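Local coordinates for protein cytochrome c' (Thermochromatium tepidum, PDB 3VRC) that binds a covalently attached heme c inside a four-helix bundle and probably takes part in electron transfer in a thermophilic purple photosynthetic bacterium, at residues M23-A28 with R40-V45; A28-E33 with G105-V110; N44-I49 with T93-L98. All blocks are in the same frame, centred on the assembly; numbering follows the deposited sequence.

All three contacts join helices of one bundle without a single direct hydrogen bond across them, yet their character shifts with position. Interactions 1 and 3 are buried and both use helix 36-50, which meets helix 5-31 through Ala42 and Ala43, and helix 81-103 through Val46 and Ala47. Interaction 2, with its centre about 20 Å from that of the chain, is only partly buried and ties the end of helix 5-31 to the start of helix 107-128. Alanine permits the closest backbone approach in interaction 3, where a water at the solvent side weakly links the helices; branched side chains span wider gaps in the other two. Leu98, Ile26 and Val110 link the three contacts through their methyl groups.

Interaction 1 (M23-A28 with R40-V45); sequences MGKIKA and RAAANV
Ile26 reaches across to the small side chains of Ala42 and Ala43, a compact example of how one branched residue spans the gap between two helices. Its CG1 branch does the touching. With CG1 opposite the carbonyl carbon (chi1 -60°) and the chain extended beyond it (chi2 172°), the longer arm is carried outward to helix 36-50. There CG1 lies 3.7 Å from the methyl CB of Ala42, while CD1 runs on past that methyl to the backbone of the next residue, 3.8 Å from Ala43 N. The Ala43 methyl meets the same CD1 from beside it, at 4.2 Å between Ala43 CB and Ile26 CD1, so the end of the isoleucine is bordered by two alanines. The other branch, CG2, turns instead to Val110 of helix 107-128.

Lys25 plays a lesser part: its CB approaches the Ala42 methyl at 4.4 Å, and its amino end turns back along its own helix, making a cation-pi contact with Trp21 and a weak hydrogen bond to Asn22. The Ala42 methyl points toward helix 5-31, and Ala42 is the nearest backbone partner of Ile26. No hydrogen bond crosses; the contact is apolar, and the axes of the short segments stay 8.7 Å apart at an angle of 144°. Leu98 of helix 81-103 also packs on Ile26 and Ala43, and Phe114 of helix 107-128 on Ile26. Such roughly antiparallel packing of consecutive helices, closed by aliphatic side chains in the interior, is characteristic of the four-helix bundle of cytochromes c'.

Interaction 2 (A28-E33 with G105-V110); sequences ANLEGE and GEANAV
Leu30 meets Ala107 and Val110 where two helices of the four-helix bundle of cytochrome c' come together near its end: the last turn of helix 5-31 packs against the first turn of helix 107-128. The side-chain contacts are apolar, and one methyl, CD2 of Leu30, makes all of the close approaches. Leu30 places CG opposite its carbonyl carbon (chi1 -69°), and from there CD2 reaches over to the other helix, where it lies 4.1 Å from Val110 CG1, the two side chains crossing at a slant. Ala107 offers its methyl at the edge of the contact, with its CB 4.3 Å from Leu30 CD2.

No hydrogen bond joins the two segments; polar groups bond within their own segment or to nearby residues. Glu106 occupies the N-cap position of helix 107-128, and its carbonyl oxygen accepts the amide of Val110 at 3.2 Å from N to O, a bond of the helix's first turn. In segment 28-33, Asn29 OD1 accepts from Asn35 N, and its ND2 bonds to Gln38 OE1 and Lys25 O. Tyr34, in the loop between helices 5-31 and 36-50, packs on both Ala107 and Val110. The nearest approach across the contact joins a methyl to a backbone carbonyl, Leu30 CD2 to Ala107 O at 3.5 Å.

Interaction 3 (N44-I49 with T93-L98); sequences NVVAAI and TAANAL
Ala47 and Ala95 meet where two helices run close together, a clear case of small side chains that let each methyl lie against the opposite main chain. Their CA atoms are 4.5 Å apart, and the axes of the short segments approach to 7.9 Å at an angle of 152°. On the tight, buried side, the Ala95 methyl is pressed against the opposite main chain, its CB 3.7 Å from Ala47 CA and close to Val46 O. The Ala47 methyl returns the approach, with CB 3.6 Å from Ala95 O. Val46 closes this side: CG1 stands opposite its own backbone N (chi1 179°), which brings it to 4.0 Å from Ala95 CB.

The other side is looser and wet. Asn96 is exposed, and its amide end swings over the solvent side until OD1 lies 3.6 Å from Ala47 CB. A water donates a hydrogen bond to Asn96 OD1, with 2.8 Å between the water O and Asn96 OD1. It also donates weakly to Ala47 O, which has a further hydrogen bond from Asn51 ND2. One water thus weakly links the two helices on this side.

The side chain of Val46 comes within about 4 Å of the heme and packs on Met23 of helix 5-31, which brings this seam between helices 36-50 and 81-103 close to the heme pocket. Helix 107-128 packs on Leu98, and Ala48 and Ile49 turn to Val45 and Phe18 of the second subunit.

Interaction 1 (M23-A28 with R40-V45)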
loop_
_atom_site.group_PDB
_atom_site.type_symbol
_atom_site.label_atom_id
_atom_site.label_comp_id
_atom_site.label_asym_id
_atom_site.label_seq_id
_atom_site.Cartn_x
_atom_site.Cartn_y
_atom_site.Cartn_z
ATOM N N MET B 23 -5.410 3.989 -7.813
ATOM C CA MET B 23 -6.397 4.934 -8.336
ATOM C C MET B 23 -6.282 5.039 -9.833
ATOM O O MET B 23 -7.320 5.065 -10.521
ATOM C CB MET B 23 -6.230 6.304 -7.693
ATOM C CG MET B 23 -6.593 6.358 -6.225
ATOM S SD MET B 23 -8.353 6.264 -5.885
ATOM C CE MET B 23 -8.881 7.910 -6.340
ATOM N N GLY B 24 -5.064 5.103 -10.379
ATOM C CA GLY B 24 -4.895 5.223 -11.799
ATOM C C GLY B 24 -5.446 4.038 -12.534
ATOM O O GLY B 24 -6.000 4.189 -13.644
ATOM N N LYS B 25 -5.341 2.827 -11.969
ATOM C CA LYS B 25 -5.937 1.670 -12.640
ATOM C C LYS B 25 -7.444 1.802 -12.655
ATOM O O LYS B 25 -8.073 1.402 -13.663
ATOM C CB LYS B 25 -5.526 0.357 -11.895
ATOM C CG LYS B 25 -4.049 0.034 -12.031
ATOM C CD LYS B 25 -3.536 -1.290 -11.535
ATOM C CE LYS B 25 -3.302 -1.234 -10.107
ATOM N NZ LYS B 25 -3.014 -2.561 -9.510
ATOM N N ILE B 26 -8.050 2.253 -11.570
ATOM C CA ILE B 26 -9.514 2.411 -11.574
ATOM C C ILE B 26 -9.939 3.413 -12.653
ATOM O O ILE B 26 -10.865 3.140 -13.424
ATOM C CB ILE B 26 -10.014 2.784 -10.191
ATOM C CG1 ILE B 26 -9.649 1.708 -9.178
ATOM C CG2 ILE B 26 -11.546 3.017 -10.242
ATOM C CD1 ILE B 26 -9.940 2.071 -7.722
ATOM N N LYS B 27 -9.242 4.551 -12.741
ATOM C CA LYS B 27 -9.571 5.553 -13.751
ATOM C C LYS B 27 -9.494 4.925 -15.131
ATOM O O LYS B 27 -10.398 5.107 -15.991
ATOM C CB LYS B 27 -8.599 6.710 -13.634
ATOM C CG LYS B 27 -8.862 7.823 -14.627
ATOM C CD LYS B 27 -8.045 9.069 -14.317
ATOM C CE LYS B 27 -8.401 10.300 -15.146
ATOM N NZ LYS B 27 -7.763 10.198 -16.494
ATOM N N ALA B 28 -8.447 4.137 -15.379
ATOM C CA ALA B 28 -8.277 3.529 -16.689
ATOM C C ALA B 28 -9.374 2.582 -17.063
ATOM O O ALA B 28 -9.818 2.521 -18.208
ATOM C CB ALA B 28 -6.917 2.839 -16.809
ATOM N N ARG B 40 -11.717 -4.300 -8.406
ATOM C CA ARG B 40 -11.823 -4.827 -7.030
ATOM C C ARG B 40 -10.476 -4.788 -6.345
ATOM O O ARG B 40 -10.333 -4.293 -5.228
ATOM C CB ARG B 40 -12.317 -6.295 -7.047
ATOM C CG ARG B 40 -13.814 -6.427 -7.238
ATOM C CD ARG B 40 -14.215 -7.930 -7.211
ATOM N NE ARG B 40 -15.657 -8.085 -7.423
ATOM C CZ ARG B 40 -16.268 -8.268 -8.595
ATOM N NH1 ARG B 40 -15.567 -8.463 -9.725
ATOM N NH2 ARG B 40 -17.588 -8.346 -8.624
ATOM N N ALA B 41 -9.458 -5.347 -6.983
ATOM C CA ALA B 41 -8.138 -5.438 -6.344
ATOM C C ALA B 41 -7.602 -4.017 -6.057
ATOM O O ALA B 41 -7.032 -3.760 -4.997
ATOM C CB ALA B 41 -7.192 -6.217 -7.249
ATOM N N ALA B 42 -7.731 -3.120 -7.020
ATOM C CA ALA B 42 -7.237 -1.749 -6.869
ATOM C C ALA B 42 -7.992 -1.015 -5.777
ATOM O O ALA B 42 -7.387 -0.313 -4.949
ATOM C CB ALA B 42 -7.348 -1.032 -8.175
ATOM N N ALA B 43 -9.320 -1.120 -5.782
ATOM C CA ALA B 43 -10.137 -0.468 -4.760
ATOM C C ALA B 43 -9.812 -1.007 -3.377
ATOM O O ALA B 43 -9.809 -0.264 -2.399
ATOM C CB ALA B 43 -11.608 -0.671 -5.059
ATOM N N ASN B 44 -9.530 -2.325 -3.286
ATOM C CA ASN B 44 -9.185 -2.896 -1.967
ATOM C C ASN B 44 -7.873 -2.277 -1.446
ATOM O O ASN B 44 -7.766 -2.104 -0.221
ATOM C CB ASN B 44 -9.058 -4.406 -2.074
ATOM C CG ASN B 44 -10.401 -5.086 -2.238
ATOM O OD1 ASN B 44 -11.455 -4.465 -2.106
ATOM N ND2 ASN B 44 -10.335 -6.371 -2.510
ATOM N N VAL B 45 -6.938 -2.003 -2.332
ATOM C CA VAL B 45 -5.704 -1.334 -1.890
ATOM C C VAL B 45 -6.047 0.047 -1.317
ATOM O O VAL B 45 -5.548 0.449 -0.249
ATOM C CB VAL B 45 -4.691 -1.197 -3.012
ATOM C CG1 VAL B 45 -3.545 -0.300 -2.560
ATOM C CG2 VAL B 45 -4.149 -2.547 -3.433
#

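Interaction 2 (A28-E33 with G105-V110)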
loop_
_atom_site.group_PDB
_atom_site.type_symbol
_atom_site.label_atom_id
_atom_site.label_comp_id
_atom_site.label_asym_id
_atom_site.label_seq_id
_atom_site.Cartn_x
_atom_site.Cartn_y
_atom_site.Cartn_z
ATOM N N ALA B 28 -8.447 4.137 -15.379
ATOM C CA ALA B 28 -8.277 3.529 -16.689
ATOM C C ALA B 28 -9.374 2.582 -17.063
ATOM O O ALA B 28 -9.818 2.521 -18.208
ATOM C CB ALA B 28 -6.917 2.839 -16.809
ATOM N N ASN B 29 -9.835 1.803 -16.088
ATOM C CA ASN B 29 -10.948 0.858 -16.310
ATOM C C ASN B 29 -12.244 1.585 -16.567
ATOM O O ASN B 29 -13.084 1.097 -17.336
ATOM C CB ASN B 29 -11.079 -0.058 -15.109
ATOM C CG ASN B 29 -10.117 -1.231 -15.188
ATOM O OD1 ASN B 29 -10.413 -2.233 -15.834
ATOM N ND2 ASN B 29 -8.948 -1.125 -14.557
ATOM N N LEU B 30 -12.495 2.693 -15.864
ATOM C CA LEU B 30 -13.689 3.470 -16.135
ATOM C C LEU B 30 -13.677 4.104 -17.496
ATOM O O LEU B 30 -14.779 4.167 -18.138
ATOM C CB LEU B 30 -13.869 4.524 -15.023
ATOM C CG LEU B 30 -14.221 3.999 -13.652
ATOM C CD1 LEU B 30 -14.079 5.086 -12.615
ATOM C CD2 LEU B 30 -15.590 3.294 -13.590
ATOM N N GLU B 31 -12.535 4.584 -17.964
ATOM C CA GLU B 31 -12.438 5.315 -19.215
ATOM C C GLU B 31 -12.417 4.398 -20.407
ATOM O O GLU B 31 -12.727 4.824 -21.465
ATOM C CB GLU B 31 -11.217 6.222 -19.153
ATOM C CG GLU B 31 -11.499 7.335 -18.141
ATOM C CD GLU B 31 -10.420 8.383 -17.931
ATOM O OE1 GLU B 31 -9.273 8.166 -18.388
ATOM O OE2 GLU B 31 -10.752 9.427 -17.288
ATOM N N GLY B 32 -12.042 3.157 -20.263
ATOM C CA GLY B 32 -11.927 2.201 -21.333
ATOM C C GLY B 32 -12.752 0.974 -21.053
ATOM O O GLY B 32 -13.859 1.041 -20.561
ATOM N N GLU B 33 -12.189 -0.196 -21.352
ATOM C CA GLU B 33 -12.824 -1.460 -21.064
ATOM C C GLU B 33 -12.739 -1.701 -19.566
ATOM O O GLU B 33 -11.671 -1.549 -18.953
ATOM C CB GLU B 33 -12.159 -2.630 -21.795
ATOM C CG GLU B 33 -13.015 -3.896 -21.641
ATOM C CD GLU B 33 -12.778 -4.978 -22.704
ATOM O OE1 GLU B 33 -11.898 -4.865 -23.585
ATOM O OE2 GLU B 33 -13.515 -5.989 -22.698
ATOM N N GLY B 105 -19.172 -5.130 -8.879
ATOM C CA GLY B 105 -18.810 -5.347 -10.264
ATOM C C GLY B 105 -19.445 -4.390 -11.280
ATOM O O GLY B 105 -19.307 -4.616 -12.475
ATOM N N GLU B 106 -20.092 -3.330 -10.795
ATOM C CA GLU B 106 -20.842 -2.415 -11.668
ATOM C C GLU B 106 -20.107 -1.097 -11.844
ATOM O O GLU B 106 -19.888 -0.309 -10.880
ATOM C CB GLU B 106 -22.231 -2.162 -11.125
ATOM C CG GLU B 106 -23.021 -3.452 -10.961
ATOM C CD GLU B 106 -23.334 -4.204 -12.267
ATOM O OE1 GLU B 106 -23.514 -3.546 -13.319
ATOM O OE2 GLU B 106 -23.351 -5.494 -12.248
ATOM N N ALA B 107 -19.630 -0.828 -13.061
ATOM C CA ALA B 107 -18.862 0.337 -13.367
ATOM C C ALA B 107 -19.496 1.658 -12.898
ATOM O O ALA B 107 -18.779 2.523 -12.396
ATOM C CB ALA B 107 -18.510 0.405 -14.870
ATOM N N ASN B 108 -20.801 1.831 -13.071
ATOM C CA ASN B 108 -21.489 3.043 -12.672
ATOM C C ASN B 108 -21.358 3.348 -11.190
ATOM O O ASN B 108 -21.185 4.523 -10.759
ATOM C CB ASN B 108 -22.971 3.015 -13.129
ATOM C CG ASN B 108 -23.803 1.810 -12.638
ATOM O OD1 ASN B 108 -23.314 0.840 -12.040
ATOM N ND2 ASN B 108 -25.111 1.870 -12.920
ATOM N N ALA B 109 -21.466 2.325 -10.352
ATOM C CA ALA B 109 -21.349 2.519 -8.926
ATOM C C ALA B 109 -19.931 2.921 -8.562
ATOM O O ALA B 109 -19.683 3.765 -7.712
ATOM C CB ALA B 109 -21.729 1.237 -8.196
ATOM N N VAL B 110 -18.965 2.253 -9.208
ATOM C CA VAL B 110 -17.583 2.607 -9.011
ATOM C C VAL B 110 -17.300 4.010 -9.475
ATOM O O VAL B 110 -16.556 4.731 -8.801
ATOM C CB VAL B 110 -16.678 1.554 -9.680
ATOM C CG1 VAL B 110 -15.214 2.032 -9.752
ATOM C CG2 VAL B 110 -16.777 0.234 -8.927
#

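Interaction 3 (N44-I49 with T93-L98)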
loop_
_atom_site.group_PDB
_atom_site.type_symbol
_atom_site.label_atom_id
_atom_site.label_comp_id
_atom_site.label_asym_id
_atom_site.label_seq_id
_atom_site.Cartn_x
_atom_site.Cartn_y
_atom_site.Cartn_z
ATOM N N ASN B 44 -9.530 -2.325 -3.286
ATOM C CA ASN B 44 -9.185 -2.896 -1.967
ATOM C C ASN B 44 -7.873 -2.277 -1.446
ATOM O O ASN B 44 -7.766 -2.104 -0.221
ATOM C CB ASN B 44 -9.058 -4.406 -2.074
ATOM C CG ASN B 44 -10.401 -5.086 -2.238
ATOM O OD1 ASN B 44 -11.455 -4.465 -2.106
ATOM N ND2 ASN B 44 -10.335 -6.371 -2.510
ATOM N N VAL B 45 -6.938 -2.003 -2.332
ATOM C CA VAL B 45 -5.704 -1.334 -1.890
ATOM C C VAL B 45 -6.047 0.047 -1.317
ATOM O O VAL B 45 -5.548 0.449 -0.249
ATOM C CB VAL B 45 -4.691 -1.197 -3.012
ATOM C CG1 VAL B 45 -3.545 -0.300 -2.560
ATOM C CG2 VAL B 45 -4.149 -2.547 -3.433
ATOM N N VAL B 46 -6.845 0.827 -2.047
ATOM C CA VAL B 46 -7.135 2.183 -1.591
ATOM C C VAL B 46 -7.837 2.154 -0.287
ATOM O O VAL B 46 -7.490 2.908 0.648
ATOM C CB VAL B 46 -7.885 2.971 -2.707
ATOM C CG1 VAL B 46 -8.214 4.387 -2.198
ATOM C CG2 VAL B 46 -7.107 3.042 -3.971
ATOM N N ALA B 47 -8.851 1.278 -0.128
ATOM C CA ALA B 47 -9.544 1.139 1.123
ATOM C C ALA B 47 -8.612 0.747 2.251
ATOM O O ALA B 47 -8.681 1.301 3.381
ATOM C CB ALA B 47 -10.668 0.145 0.993
ATOM N N ALA B 48 -7.762 -0.230 2.014
ATOM C CA ALA B 48 -6.895 -0.725 3.083
ATOM C C ALA B 48 -5.899 0.386 3.507
ATOM O O ALA B 48 -5.718 0.618 4.722
ATOM C CB ALA B 48 -6.160 -1.990 2.678
ATOM N N ILE B 49 -5.240 0.993 2.556
ATOM C CA ILE B 49 -4.243 2.012 2.913
ATOM C C ILE B 49 -4.902 3.218 3.572
ATOM O O ILE B 49 -4.392 3.739 4.578
ATOM C CB ILE B 49 -3.405 2.401 1.726
ATOM C CG1 ILE B 49 -2.586 1.179 1.228
ATOM C CG2 ILE B 49 -2.495 3.607 2.077
ATOM C CD1 ILE B 49 -1.715 1.462 0.040
ATOM N N THR B 93 -13.579 6.673 4.822
ATOM C CA THR B 93 -14.985 6.323 4.592
ATOM C C THR B 93 -15.234 6.240 3.103
ATOM O O THR B 93 -15.885 5.250 2.614
ATOM C CB THR B 93 -15.873 7.401 5.222
ATOM O OG1 THR B 93 -15.611 7.369 6.637
ATOM C CG2 THR B 93 -17.366 7.216 4.862
ATOM N N ALA B 94 -14.781 7.194 2.303
ATOM C CA ALA B 94 -15.007 7.178 0.854
ATOM C C ALA B 94 -14.316 5.962 0.258
ATOM O O ALA B 94 -14.871 5.309 -0.655
ATOM C CB ALA B 94 -14.526 8.462 0.206
ATOM N N ALA B 95 -13.120 5.638 0.737
ATOM C CA ALA B 95 -12.363 4.505 0.141
ATOM C C ALA B 95 -13.067 3.201 0.471
ATOM O O ALA B 95 -13.131 2.305 -0.405
ATOM C CB ALA B 95 -10.961 4.514 0.684
ATOM N N ASN B 96 -13.583 3.022 1.662
ATOM C CA ASN B 96 -14.386 1.841 1.955
ATOM C C ASN B 96 -15.612 1.749 1.031
ATOM O O ASN B 96 -15.935 0.664 0.495
ATOM C CB ASN B 96 -14.804 1.809 3.384
ATOM C CG ASN B 96 -13.663 1.339 4.285
ATOM O OD1 ASN B 96 -12.763 0.626 3.872
ATOM N ND2 ASN B 96 -13.789 1.648 5.547
ATOM N N ALA B 97 -16.255 2.888 0.762
ATOM C CA ALA B 97 -17.381 2.865 -0.181
ATOM C C ALA B 97 -16.966 2.509 -1.599
ATOM O O ALA B 97 -17.742 1.850 -2.313
ATOM C CB ALA B 97 -18.112 4.214 -0.103
ATOM N N LEU B 98 -15.777 2.902 -2.005
ATOM C CA LEU B 98 -15.254 2.497 -3.297
ATOM C C LEU B 98 -15.003 0.999 -3.367
ATOM O O LEU B 98 -15.340 0.354 -4.364
ATOM C CB LEU B 98 -13.991 3.310 -3.558
ATOM C CG LEU B 98 -13.207 2.935 -4.826
ATOM C CD1 LEU B 98 -14.074 3.046 -6.073
ATOM C CD2 LEU B 98 -11.934 3.786 -4.892
HETATM O O HOH W 1 -10.755 -1.197 4.665
#